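TetR family transcriptional regulator (Clostridium perfringens, PDB 6AZH) binds DNA as a TetR-family transcriptional regulator through an N-terminal helix-turn-helix domain, and putatively controls fatty acid metabolism. Local coordinates at the interface of chains A and B. Sequence-based numbering; all coordinates share one arbitrary frame. Chains: chain A/B, TetR family transcriptional regulator.

The interface of chains A and B. Residues chain A 143, 145-146, 149, 153; chain B 161, 164, 180-181.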
ATOM      1  N   ARG A 143      21.114 -12.671   1.407  1.00 23.75           N
ATOM      2  CA  ARG A 143      20.767 -14.085   1.496  1.00 23.91           C
ATOM      3  C   ARG A 143      20.044 -14.553   0.235  1.00 27.37           C
ATOM      4  O   ARG A 143      19.316 -13.795  -0.420  1.00 23.61           O
ATOM      5  CB  ARG A 143      19.885 -14.342   2.726  1.00 24.41           C
ATOM      6  CG  ARG A 143      18.540 -13.590   2.697  1.00 34.07           C
ATOM      7  CD  ARG A 143      17.585 -13.979   3.853  1.00 36.69           C
ATOM      8  NE  ARG A 143      17.033 -15.317   3.668  1.00 39.19           N
ATOM      9  CZ  ARG A 143      15.782 -15.589   3.302  1.00 39.59           C
ATOM     10  NH1 ARG A 143      14.904 -14.618   3.079  1.00 41.86           N
ATOM     11  NH2 ARG A 143      15.402 -16.854   3.160  1.00 46.60           N
ATOM     12  N   CYS A 145      17.126 -16.006  -1.667  1.00 25.25           N
ATOM     13  CA  CYS A 145      15.715 -15.917  -1.311  1.00 25.77           C
ATOM     14  C   CYS A 145      14.927 -15.678  -2.586  1.00 23.58           C
ATOM     15  O   CYS A 145      15.493 -15.513  -3.668  1.00 27.05           O
ATOM     16  CB  CYS A 145      15.464 -14.796  -0.304  1.00 29.87           C
ATOM     17  SG  CYS A 145      15.899 -13.183  -0.993  1.00 32.87           S
ATOM     18  N   ASP A 146      13.608 -15.659  -2.440  1.00 23.65           N
ATOM     19  CA  ASP A 146      12.711 -15.308  -3.527  1.00 23.49           C
ATOM     20  C   ASP A 146      12.903 -13.832  -3.863  1.00 25.83           C
ATOM     21  O   ASP A 146      12.457 -12.956  -3.115  1.00 20.72           O
ATOM     22  CB  ASP A 146      11.277 -15.612  -3.103  1.00 22.99           C
ATOM     23  CG  ASP A 146      10.302 -15.545  -4.256  1.00 29.87           C
ATOM     24  OD1 ASP A 146      10.457 -14.656  -5.113  1.00 24.39           O
ATOM     25  OD2 ASP A 146       9.373 -16.385  -4.302  1.00 35.06           O
ATOM     26  N   LEU A 149       9.622 -11.716  -4.658  1.00 20.92           N
ATOM     27  CA  LEU A 149       8.929 -11.467  -3.401  1.00 21.40           C
ATOM     28  C   LEU A 149       9.640 -10.383  -2.602  1.00 21.52           C
ATOM     29  O   LEU A 149       9.001  -9.455  -2.096  1.00 19.33           O
ATOM     30  CB  LEU A 149       8.826 -12.765  -2.592  1.00 20.13           C
ATOM     31  CG  LEU A 149       8.043 -12.702  -1.286  1.00 21.80           C
ATOM     32  CD1 LEU A 149       6.621 -12.237  -1.566  1.00 28.93           C
ATOM     33  CD2 LEU A 149       8.012 -14.053  -0.575  1.00 25.17           C
ATOM     34  N   SER A 153       8.538  -6.477  -1.529  1.00 18.63           N
ATOM     35  CA  SER A 153       8.585  -6.028  -0.144  1.00 18.76           C
ATOM     36  C   SER A 153       9.356  -4.726  -0.013  1.00 17.54           C
ATOM     37  O   SER A 153       9.003  -3.874   0.809  1.00 20.14           O
ATOM     38  CB  SER A 153       9.220  -7.106   0.748  1.00 19.07           C
ATOM     39  OG  SER A 153       8.304  -8.164   0.949  1.00 32.41           O
TER
ATOM     40  N   THR B 161       2.635  -8.246  -0.484  1.00 16.17           N
ATOM     41  CA  THR B 161       2.268  -9.541  -1.052  1.00 16.80           C
ATOM     42  C   THR B 161       1.018  -9.429  -1.917  1.00 17.92           C
ATOM     43  O   THR B 161       0.965  -9.988  -3.019  1.00 20.25           O
ATOM     44  CB  THR B 161       2.075 -10.561   0.073  1.00 21.64           C
ATOM     45  OG1 THR B 161       3.328 -10.742   0.743  1.00 24.43           O
ATOM     46  CG2 THR B 161       1.601 -11.904  -0.476  1.00 26.90           C
ATOM     47  N   TYR B 164       2.038  -7.871  -5.139  1.00 18.02           N
ATOM     48  CA  TYR B 164       2.801  -8.855  -5.896  1.00 20.33           C
ATOM     49  C   TYR B 164       1.873  -9.833  -6.608  1.00 20.07           C
ATOM     50  O   TYR B 164       2.036 -10.120  -7.799  1.00 21.21           O
ATOM     51  CB  TYR B 164       3.736  -9.574  -4.914  1.00 18.02           C
ATOM     52  CG  TYR B 164       4.639 -10.676  -5.447  1.00 22.56           C
ATOM     53  CD1 TYR B 164       5.130 -10.660  -6.739  1.00 25.45           C
ATOM     54  CD2 TYR B 164       5.026 -11.719  -4.612  1.00 25.81           C
ATOM     55  CE1 TYR B 164       5.979 -11.674  -7.193  1.00 25.74           C
ATOM     56  CE2 TYR B 164       5.868 -12.723  -5.052  1.00 26.52           C
ATOM     57  CZ  TYR B 164       6.336 -12.700  -6.340  1.00 25.14           C
ATOM     58  OH  TYR B 164       7.167 -13.715  -6.763  1.00 27.55           O
ATOM     59  N   GLU B 180       9.225 -17.291   3.964  1.00 24.22           N
ATOM     60  CA  GLU B 180      10.176 -16.315   3.436  1.00 26.44           C
ATOM     61  C   GLU B 180      10.056 -14.989   4.166  1.00 26.28           C
ATOM     62  O   GLU B 180      11.061 -14.420   4.605  1.00 24.91           O
ATOM     63  CB  GLU B 180       9.956 -16.096   1.936  1.00 28.93           C
ATOM     64  CG  GLU B 180      10.364 -17.254   1.054  1.00 31.51           C
ATOM     65  CD  GLU B 180      11.651 -17.006   0.276  1.00 37.10           C
ATOM     66  OE1 GLU B 180      12.314 -15.960   0.475  1.00 29.86           O
ATOM     67  OE2 GLU B 180      12.005 -17.886  -0.539  1.00 38.83           O
ATOM     68  N   ILE B 181       8.829 -14.474   4.294  1.00 22.17           N
ATOM     69  CA  ILE B 181       8.642 -13.166   4.916  1.00 22.96           C
ATOM     70  C   ILE B 181       9.120 -13.191   6.362  1.00 23.51           C
ATOM     71  O   ILE B 181       9.799 -12.265   6.820  1.00 23.87           O
ATOM     72  CB  ILE B 181       7.168 -12.732   4.803  1.00 22.45           C
ATOM     73  CG1 ILE B 181       6.764 -12.546   3.329  1.00 25.14           C
ATOM     74  CG2 ILE B 181       6.918 -11.468   5.630  1.00 22.19           C
ATOM     75  CD1 ILE B 181       7.529 -11.450   2.581  1.00 29.42           C
TER
HETATM   76  O   HOH W   1      12.083 -13.112  -0.209  1.00 25.02           O
HETATM   77  O   HOH W   2       7.252 -16.184  -5.446  1.00 29.45           O
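B:Glu180 turns CG away from its carbonyl carbon and then bends at chi2 (-106°), which carries its carboxylate from helix 174-187 to the backbone of A:Asp146, just ahead of helix 147-165 of chain A. There the amide N of A:Asp146 donates a hydrogen bond to OE1 of B:Glu180 at 3.2 Å; the bond is nearly straight, reaches the syn side and lies 30° out of the carboxylate plane. A second bond from this N to OE2 is weak. Water 1 links the same OE1 to the carbonyl O of A:Asp146, giving the oxygen a second polar partner. A:Arg143 adds a long salt bridge, NH1 to OE1 of B:Glu180 at 3.9 Å, with the guanidinium and carboxylate planes well apart in tilt. CB of A:Cys145 covers one guanidinium face near its rim, which should limit how that group swings.

A:Leu149, its CG trans to the backbone N (chi1 -176°), provides the apolar part. CD1 meets the CD2/CE2 side of the B:Tyr164 ring, 3.5 Å from CD2, while CD2 of the leucine lies 3.8 Å from CB of B:Glu180. CD1 of B:Ile181 comes within 4.1 Å of CG of A:Leu149 and also touches OG of A:Ser153. These contacts pack helix 147-165 of chain A against helices 147-168 and 174-187 of chain B, in a two-fold interface consistent with the dimers usual for TetR regulators. Within chain A, OD1 of A:Asp146 caps the helix start, accepting a bond from N of A:Leu149 at 3.1 Å from above its carboxylate plane. The phenol OH of B:Tyr164 lies 2.8 Å from water 2.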